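Local coordinates for NADH dehydrogenase, putative (PDB 5JWC), which probably oxidises NADH and, as a type 2 NADH dehydrogenase of the malaria parasite, passes the electrons through its bound FAD to ubiquinone, at residues A[196-201]-A[239-244]; A[459-464]-A[469-474]. All blocks are in the same frame, centred on the assembly; numbering follows the deposited sequence.

Interaction 1: A[196-201]-A[239-244]; sequences GGPTGV and PTFTQN. With FAD (flavin-adenine dinucleotide), chain C.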
loop_
_atom_site.group_PDB
_atom_site.type_symbol
_atom_site.label_atom_id
_atom_site.label_comp_id
_atom_site.label_asym_id
_atom_site.label_seq_id
_atom_site.Cartn_x
_atom_site.Cartn_y
_atom_site.Cartn_z
ATOM N N GLY A 196 -14.000 23.316 -7.336
ATOM C CA GLY A 196 -15.169 22.767 -8.005
ATOM C C GLY A 196 -14.899 22.215 -9.397
ATOM O O GLY A 196 -15.832 21.907 -10.145
ATOM N N GLY A 197 -13.625 22.080 -9.743
ATOM C CA GLY A 197 -13.222 21.459 -11.002
ATOM C C GLY A 197 -13.371 19.945 -10.909
ATOM O O GLY A 197 -13.850 19.432 -9.900
ATOM N N PRO A 198 -12.965 19.224 -11.959
ATOM C CA PRO A 198 -13.211 17.778 -12.026
ATOM C C PRO A 198 -12.608 17.005 -10.847
ATOM O O PRO A 198 -13.254 16.093 -10.330
ATOM C CB PRO A 198 -12.542 17.363 -13.346
ATOM C CG PRO A 198 -12.484 18.613 -14.158
ATOM C CD PRO A 198 -12.319 19.747 -13.179
ATOM N N THR A 199 -11.393 17.351 -10.431
ATOM C CA THR A 199 -10.776 16.625 -9.328
ATOM C C THR A 199 -11.537 16.784 -8.015
ATOM O O THR A 199 -11.876 15.785 -7.368
ATOM C CB THR A 199 -9.343 17.055 -9.102
ATOM O OG1 THR A 199 -8.588 16.719 -10.264
ATOM C CG2 THR A 199 -8.767 16.315 -7.899
ATOM N N GLY A 200 -11.801 18.032 -7.631
ATOM C CA GLY A 200 -12.569 18.322 -6.430
ATOM C C GLY A 200 -13.931 17.644 -6.453
ATOM O O GLY A 200 -14.369 17.044 -5.469
ATOM N N VAL A 201 -14.596 17.721 -7.594
ATOM C CA VAL A 201 -15.898 17.102 -7.749
ATOM C C VAL A 201 -15.799 15.582 -7.603
ATOM O O VAL A 201 -16.596 14.979 -6.887
ATOM C CB VAL A 201 -16.530 17.467 -9.117
ATOM C CG1 VAL A 201 -17.664 16.524 -9.442
ATOM C CG2 VAL A 201 -17.012 18.919 -9.093
ATOM N N PRO A 239 -17.092 23.874 -14.132
ATOM C CA PRO A 239 -17.368 25.053 -14.967
ATOM C C PRO A 239 -16.876 24.911 -16.416
ATOM O O PRO A 239 -17.413 25.584 -17.290
ATOM C CB PRO A 239 -16.621 26.186 -14.240
ATOM C CG PRO A 239 -15.486 25.497 -13.514
ATOM C CD PRO A 239 -16.093 24.159 -13.079
ATOM N N THR A 240 -15.914 24.030 -16.679
ATOM C CA THR A 240 -15.445 23.827 -18.054
ATOM C C THR A 240 -16.307 22.853 -18.866
ATOM O O THR A 240 -16.065 22.647 -20.053
ATOM C CB THR A 240 -14.003 23.309 -18.074
ATOM O OG1 THR A 240 -13.974 21.994 -17.504
ATOM C CG2 THR A 240 -13.073 24.234 -17.270
ATOM N N PHE A 241 -17.288 22.243 -18.217
ATOM C CA PHE A 241 -18.257 21.378 -18.887
ATOM C C PHE A 241 -19.434 22.275 -19.293
ATOM O O PHE A 241 -19.395 23.488 -19.072
ATOM C CB PHE A 241 -18.731 20.239 -17.961
ATOM C CG PHE A 241 -17.693 19.176 -17.690
ATOM C CD1 PHE A 241 -17.916 17.862 -18.071
ATOM C CD2 PHE A 241 -16.502 19.487 -17.053
ATOM C CE1 PHE A 241 -16.965 16.869 -17.817
ATOM C CE2 PHE A 241 -15.543 18.506 -16.799
ATOM C CZ PHE A 241 -15.771 17.199 -17.180
ATOM N N THR A 242 -20.494 21.689 -19.823
ATOM C CA THR A 242 -21.684 22.462 -20.198
ATOM C C THR A 242 -22.544 22.873 -19.005
ATOM O O THR A 242 -22.466 22.267 -17.921
ATOM C CB THR A 242 -22.558 21.679 -21.163
ATOM O OG1 THR A 242 -23.125 20.556 -20.479
ATOM C CG2 THR A 242 -21.731 21.198 -22.366
ATOM N N GLN A 243 -23.372 23.895 -19.211
ATOM C CA GLN A 243 -24.198 24.420 -18.143
ATOM C C GLN A 243 -25.162 23.362 -17.638
ATOM O O GLN A 243 -25.407 23.267 -16.439
ATOM C CB GLN A 243 -24.947 25.677 -18.618
ATOM C CG GLN A 243 -25.778 26.361 -17.527
ATOM C CD GLN A 243 -24.932 26.815 -16.333
ATOM O OE1 GLN A 243 -23.920 27.504 -16.491
ATOM N NE2 GLN A 243 -25.338 26.410 -15.135
ATOM N N ASN A 244 -25.696 22.546 -18.538
ATOM C CA ASN A 244 -26.583 21.463 -18.126
ATOM C C ASN A 244 -25.850 20.435 -17.250
ATOM O O ASN A 244 -26.428 19.896 -16.296
ATOM C CB ASN A 244 -27.200 20.764 -19.346
ATOM C CG ASN A 244 -28.421 21.496 -19.879
ATOM O OD1 ASN A 244 -29.106 22.193 -19.138
ATOM N ND2 ASN A 244 -28.705 21.326 -21.161
HETATM P PA FAD C . 3.198 14.943 -14.882
HETATM O O1A FAD C . 2.771 15.453 -13.536
HETATM O O2A FAD C . 2.311 13.886 -15.438
HETATM O O5B FAD C . 4.718 14.416 -14.824
HETATM C C5B FAD C . 5.772 15.232 -14.368
HETATM C C4B FAD C . 6.934 14.300 -14.064
HETATM O O4B FAD C . 8.103 15.066 -13.855
HETATM C C3B FAD C . 6.686 13.493 -12.786
HETATM O O3B FAD C . 7.155 12.178 -12.989
HETATM C C2B FAD C . 7.592 14.158 -11.773
HETATM O O2B FAD C . 8.026 13.231 -10.804
HETATM C C1B FAD C . 8.733 14.588 -12.687
HETATM N N9A FAD C . 9.577 15.669 -12.170
HETATM C C8A FAD C . 9.202 16.747 -11.405
HETATM N N7A FAD C . 10.311 17.496 -11.180
HETATM C C5A FAD C . 11.369 16.915 -11.787
HETATM C C6A FAD C . 12.707 17.269 -11.863
HETATM N N6A FAD C . 13.131 18.414 -11.329
HETATM N N1A FAD C . 13.568 16.469 -12.580
HETATM C C2A FAD C . 13.100 15.329 -13.207
HETATM N N3A FAD C . 11.765 14.981 -13.123
HETATM C C4A FAD C . 10.920 15.763 -12.415
HETATM N N1 FAD C . -5.912 15.430 -17.448
HETATM C C2 FAD C . -6.813 14.999 -18.383
HETATM O O2 FAD C . -6.603 15.225 -19.569
HETATM N N3 FAD C . -7.947 14.298 -18.008
HETATM C C4 FAD C . -8.200 14.007 -16.694
HETATM O O4 FAD C . -9.218 13.368 -16.392
HETATM C C4X FAD C . -7.287 14.427 -15.734
HETATM N N5 FAD C . -7.496 14.160 -14.400
HETATM C C5X FAD C . -6.566 14.590 -13.460
HETATM C C6 FAD C . -6.760 14.304 -12.122
HETATM C C7 FAD C . -5.849 14.724 -11.159
HETATM C C7M FAD C . -6.112 14.397 -9.707
HETATM C C8 FAD C . -4.715 15.427 -11.544
HETATM C C8M FAD C . -3.719 15.892 -10.523
HETATM C C9 FAD C . -4.514 15.715 -12.895
HETATM C C9A FAD C . -5.431 15.292 -13.854
HETATM N N10 FAD C . -5.235 15.567 -15.197
HETATM C C10 FAD C . -6.145 15.134 -16.124
HETATM C "C1'" FAD C . -4.055 16.369 -15.662
HETATM C "C2'" FAD C . -2.811 15.582 -15.983
HETATM O "O2'" FAD C . -2.449 14.828 -14.860
HETATM C "C3'" FAD C . -1.701 16.584 -16.246
HETATM O "O3'" FAD C . -2.083 17.510 -17.237
HETATM C "C4'" FAD C . -0.491 15.779 -16.690
HETATM O "O4'" FAD C . 0.000 15.144 -15.538
HETATM C "C5'" FAD C . 0.593 16.636 -17.325
HETATM O "O5'" FAD C . 1.615 15.764 -17.760
HETATM P P FAD C . 3.157 16.154 -17.503
HETATM O O1P FAD C . 4.041 15.112 -18.149
HETATM O O2P FAD C . 3.340 17.553 -18.018
HETATM O O3P FAD C . 3.308 16.199 -15.889
#
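Pro-239 meets the 196-201 segment with its ring methylene CD, which lies 3.7 Å from Gly-196 O and just reaches Gly-197 CA at 4.5 Å. No hydrogen bond crosses between the two segments; they touch through a few carbon atoms and one carbonyl, burying a modest 131 Å² in all. Thr-240 then carries the chain round to Phe-241, whose CB points at the facing segment. CG lies beside the backbone N, anti to the carbonyl carbon (chi1 -71°), a torsion that carries the ring on toward helix 198-218, where CE2 on its edge meets Pro-198 CG at 4.0 Å. The pyrrolidine carbon sits near the plane of the aromatic ring, making this an edge contact between two apolar rings. Thr-242 turns to local work as the N-cap of helix 243-255: its OG1 receives the N-H of Ile-245 and is also hydrogen-bonded to Glu-477 OE1.

The opposing segment is the turn into helix 198-218. Gly-196 N is hydrogen-bonded to Glu-232 OE1. Gly-197 is the N-cap residue of the helix, and the first helical bond runs from Val-201 N to Gly-197 O at 3.0 Å. Gly-197 and Gly-200 belong to a GxGxxG-like sequence, consistent with the dinucleotide-binding turn of a second Rossmann-type unit that would receive NADH. One residue into that helix, Thr-199 places OG1 3.4 Å from the flavin methyl C7M. The contact joins the turn at the start of helix 198-218 to the loop that leads into helix 243-255; deeper in, Val-201 packs on Thr-249 and Phe-253 of that second helix, while strand 460-465 meets Phe-241 and Val-201.

Interaction 2: A[459-464]-A[469-474]; sequences GSLAYI and VVADLP. With 4W0 (5-fluoro-3-methyl-2-{4-[4-(trifluoromethoxy)benzyl]phenyl}quinolin-4(1H)-one), chain M; TRT (fragment of triton X-100), chain J.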
loop_
_atom_site.group_PDB
_atom_site.type_symbol
_atom_site.label_atom_id
_atom_site.label_comp_id
_atom_site.label_asym_id
_atom_site.label_seq_id
_atom_site.Cartn_x
_atom_site.Cartn_y
_atom_site.Cartn_z
ATOM N N GLY A 459 -12.725 15.167 -25.637
ATOM C CA GLY A 459 -13.792 15.196 -24.660
ATOM C C GLY A 459 -13.334 14.974 -23.229
ATOM O O GLY A 459 -12.172 14.645 -22.968
ATOM N N SER A 460 -14.258 15.174 -22.297
ATOM C CA SER A 460 -13.984 15.035 -20.876
ATOM C C SER A 460 -15.070 14.220 -20.204
ATOM O O SER A 460 -16.224 14.222 -20.651
ATOM C CB SER A 460 -13.890 16.399 -20.204
ATOM O OG SER A 460 -13.006 17.254 -20.907
ATOM N N LEU A 461 -14.688 13.567 -19.108
ATOM C CA LEU A 461 -15.544 12.668 -18.362
ATOM C C LEU A 461 -15.419 12.989 -16.888
ATOM O O LEU A 461 -14.327 13.299 -16.415
ATOM C CB LEU A 461 -15.107 11.207 -18.567
ATOM C CG LEU A 461 -16.018 10.269 -19.324
ATOM C CD1 LEU A 461 -15.895 10.734 -20.775
ATOM C CD2 LEU A 461 -15.540 8.842 -19.198
ATOM N N ALA A 462 -16.509 12.846 -16.144
ATOM C CA ALA A 462 -16.421 12.985 -14.693
ATOM C C ALA A 462 -17.416 12.089 -13.968
ATOM O O ALA A 462 -18.572 11.971 -14.379
ATOM C CB ALA A 462 -16.627 14.442 -14.289
ATOM N N TYR A 463 -16.968 11.448 -12.890
ATOM C CA TYR A 463 -17.866 10.704 -12.013
ATOM C C TYR A 463 -18.399 11.628 -10.917
ATOM O O TYR A 463 -17.618 12.309 -10.242
ATOM C CB TYR A 463 -17.166 9.489 -11.391
ATOM C CG TYR A 463 -18.102 8.730 -10.476
ATOM C CD1 TYR A 463 -19.164 7.999 -10.997
ATOM C CD2 TYR A 463 -17.946 8.769 -9.096
ATOM C CE1 TYR A 463 -20.041 7.313 -10.172
ATOM C CE2 TYR A 463 -18.831 8.093 -8.252
ATOM C CZ TYR A 463 -19.871 7.364 -8.803
ATOM O OH TYR A 463 -20.759 6.684 -8.005
ATOM N N ILE A 464 -19.722 11.686 -10.745
ATOM C CA ILE A 464 -20.291 12.684 -9.827
ATOM C C ILE A 464 -21.150 12.084 -8.704
ATOM O O ILE A 464 -21.906 12.799 -8.026
ATOM C CB ILE A 464 -21.129 13.762 -10.594
ATOM C CG1 ILE A 464 -22.403 13.166 -11.200
ATOM C CG2 ILE A 464 -20.273 14.463 -11.679
ATOM C CD1 ILE A 464 -23.375 14.228 -11.704
ATOM N N VAL A 469 -22.368 9.324 -14.084
ATOM C CA VAL A 469 -21.243 9.825 -14.844
ATOM C C VAL A 469 -21.729 10.880 -15.841
ATOM O O VAL A 469 -22.767 10.703 -16.482
ATOM C CB VAL A 469 -20.522 8.693 -15.598
ATOM C CG1 VAL A 469 -19.579 9.264 -16.669
ATOM C CG2 VAL A 469 -19.742 7.785 -14.607
ATOM N N VAL A 470 -20.999 11.985 -15.942
ATOM C CA VAL A 470 -21.268 12.977 -16.977
ATOM C C VAL A 470 -20.111 13.014 -17.967
ATOM O O VAL A 470 -18.968 12.684 -17.624
ATOM C CB VAL A 470 -21.492 14.374 -16.397
ATOM C CG1 VAL A 470 -22.706 14.367 -15.473
ATOM C CG2 VAL A 470 -20.236 14.848 -15.647
ATOM N N ALA A 471 -20.412 13.390 -19.203
ATOM C CA ALA A 471 -19.369 13.493 -20.213
ATOM C C ALA A 471 -19.696 14.617 -21.183
ATOM O O ALA A 471 -20.834 14.751 -21.639
ATOM C CB ALA A 471 -19.204 12.189 -20.952
ATOM N N ASP A 472 -18.685 15.426 -21.466
ATOM C CA ASP A 472 -18.771 16.537 -22.400
ATOM C C ASP A 472 -17.856 16.177 -23.561
ATOM O O ASP A 472 -16.642 16.301 -23.446
ATOM C CB ASP A 472 -18.349 17.837 -21.705
ATOM C CG ASP A 472 -18.339 19.044 -22.632
ATOM O OD1 ASP A 472 -17.803 20.098 -22.210
ATOM O OD2 ASP A 472 -18.836 18.950 -23.772
ATOM N N LEU A 473 -18.436 15.672 -24.651
ATOM C CA LEU A 473 -17.665 15.152 -25.777
ATOM C C LEU A 473 -17.929 15.964 -27.043
ATOM O O LEU A 473 -18.874 16.749 -27.084
ATOM C CB LEU A 473 -18.013 13.685 -26.013
ATOM C CG LEU A 473 -17.840 12.794 -24.782
ATOM C CD1 LEU A 473 -18.485 11.457 -25.029
ATOM C CD2 LEU A 473 -16.354 12.606 -24.449
ATOM N N PRO A 474 -17.076 15.797 -28.074
ATOM C CA PRO A 474 -17.494 16.352 -29.361
ATOM C C PRO A 474 -18.796 15.674 -29.779
ATOM O O PRO A 474 -18.842 14.439 -29.811
ATOM C CB PRO A 474 -16.343 15.978 -30.313
ATOM C CG PRO A 474 -15.161 15.737 -29.414
ATOM C CD PRO A 474 -15.756 15.147 -28.155
HETATM C C1 4W0 M . -16.056 5.559 -10.604
HETATM C C2 4W0 M . -16.774 5.325 -9.420
HETATM C C3 4W0 M . -17.869 4.443 -9.420
HETATM C C4 4W0 M . -18.267 3.789 -10.599
HETATM C C5 4W0 M . -17.550 4.020 -11.781
HETATM C C6 4W0 M . -16.454 4.894 -11.791
HETATM O O1 4W0 M . -27.016 5.589 -1.348
HETATM C C7 4W0 M . -19.440 2.846 -10.585
HETATM C C8 4W0 M . -20.179 2.625 -9.353
HETATM C C9 4W0 M . -19.749 3.322 -8.120
HETATM C C10 4W0 M . -20.444 3.209 -6.781
HETATM C C11 4W0 M . -21.767 3.633 -6.639
HETATM C C12 4W0 M . -22.408 3.581 -5.406
HETATM C C13 4W0 M . -21.684 3.128 -4.326
HETATM C C14 4W0 M . -20.378 2.742 -4.450
HETATM C C15 4W0 M . -19.740 2.791 -5.671
HETATM O O2 4W0 M . -19.781 2.270 -11.596
HETATM N N 4W0 M . -18.622 4.216 -8.159
HETATM C C16 4W0 M . -22.221 3.006 -2.932
HETATM C C17 4W0 M . -23.483 3.729 -2.545
HETATM C C18 4W0 M . -23.609 5.100 -2.725
HETATM C C19 4W0 M . -24.793 5.722 -2.333
HETATM C C20 4W0 M . -25.813 4.969 -1.740
HETATM C C21 4W0 M . -25.672 3.599 -1.552
HETATM C C22 4W0 M . -24.501 2.983 -1.949
HETATM C C23 4W0 M . -21.353 1.674 -9.361
HETATM F F1 4W0 M . -17.918 3.398 -12.902
HETATM C C24 4W0 M . -27.998 5.714 -2.348
HETATM F F2 4W0 M . -27.531 6.539 -3.289
HETATM F F3 4W0 M . -29.114 6.241 -1.816
HETATM F F4 4W0 M . -28.249 4.502 -2.864
HETATM C C25 TRT J . -5.351 9.736 -23.752
HETATM O O24 TRT J . -5.358 9.676 -22.358
HETATM C C23 TRT J . -5.488 10.985 -21.805
HETATM C C22 TRT J . -6.343 10.914 -20.581
HETATM O O21 TRT J . -7.738 11.089 -20.953
HETATM C C20 TRT J . -8.597 10.832 -19.855
HETATM C C19 TRT J . -9.987 11.392 -20.129
HETATM O O18 TRT J . -10.681 10.726 -21.211
HETATM C C17 TRT J . -11.795 11.482 -21.665
HETATM C C16 TRT J . -12.486 10.729 -22.841
HETATM O O15 TRT J . -11.798 10.951 -24.107
HETATM C C12 TRT J . -11.921 9.728 -24.845
HETATM C C13 TRT J . -13.225 9.203 -25.046
HETATM C C14 TRT J . -13.388 7.986 -25.725
HETATM C C11 TRT J . -10.796 9.040 -25.297
HETATM C C10 TRT J . -10.957 7.815 -25.985
HETATM C C9 TRT J . -12.253 7.291 -26.201
HETATM C C6 TRT J . -12.426 5.958 -26.940
HETATM C C8 TRT J . -12.473 6.176 -28.473
HETATM C C7 TRT J . -11.187 5.116 -26.627
HETATM C C5 TRT J . -13.638 5.180 -26.268
HETATM C C1 TRT J . -15.033 4.862 -26.972
HETATM C C2 TRT J . -15.736 6.093 -27.580
HETATM C C4 TRT J . -14.889 3.704 -27.970
HETATM C C3 TRT J . -15.970 4.356 -25.888
#
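Ser-460 pairs with Asp-472 and Ala-462 with Val-470, each pair closing a ring of two backbone hydrogen bonds. The straightest is Ala-462 N to Val-470 O, 2.9 Å with 165° at the hydrogen. Between and beyond them lie the non-hydrogen-bonded pairs Leu-461 with Ala-471 and Tyr-463 with Val-469, whose side chains share one face of the sheet. There Leu-461 lays CD1 3.6 Å from Ala-471 CB. Val-469 brings CG2 in the plane of the Tyr-463 ring to touch its edge at CD1, 3.7 Å away. On the face of Ala-462 and Val-470, CG2 of Val-470 packs on Ala-462 CB at 3.9 Å; its other methyl, CG1, meets Ile-464 CD1 at 3.8 Å, those two side chains crossing at about a right angle.

The two strands, 169° apart in direction, form a beta hairpin that opens the three-stranded antiparallel sheet of the NDH2 C-terminal domain; 476-479 continues the sheet beyond 468-473. At the hairpin's open end, the side chain of Leu-473 curls back to set CD2 3.6 Å from Gly-459 CA.

Bound molecules reach the Leu-461/Tyr-463 face. Extended with CG anti to the backbone N (chi1 180°), Tyr-463 offers a ring face to the quinolone inhibitor, whose C2 stands 3.5 Å above the plane over the ring centre. The Triton fragment brings C16 to 4.0 Å from Leu-461 CD1. It also touches Gly-459 O, a carbonyl hydrogen-bonded to Gln-425.

Farther out, the Tyr-463 hydroxyl is hydrogen-bonded to both Asp-209 OD2 and His-467 N, which fix the far end of the ring beside the inhibitor. Glu-202 holds the Tyr-463 amide, and Trp-488 of helix 484-495 packs on Leu-461 and Val-469.

Overall arrangement
The two contacts have centres 9 Å apart and touch directly, so that the pyridine nucleotide-disulphide oxidoreductase region meets the C-terminal domain. Phe-241 of interaction 1 is the main bridge: its CZ lies 3.7 Å from Ser-460 CB and its CA 3.6 Å from Asp-472 OD1, against the face of the hairpin that carries Ser-460, Ala-462 and Asp-472. Thr-242 CG2 adds packing at 3.9 Å from Asp-472 OD2. Both border bound molecules: segment 196-201 reaches the flavin through Thr-199, beside the contact itself, whereas interaction 2 meets the quinolone through Tyr-463. The side chain of Ser-460 is about 7 Å from FAD, and that of Pro-198 about 13 Å from the inhibitor.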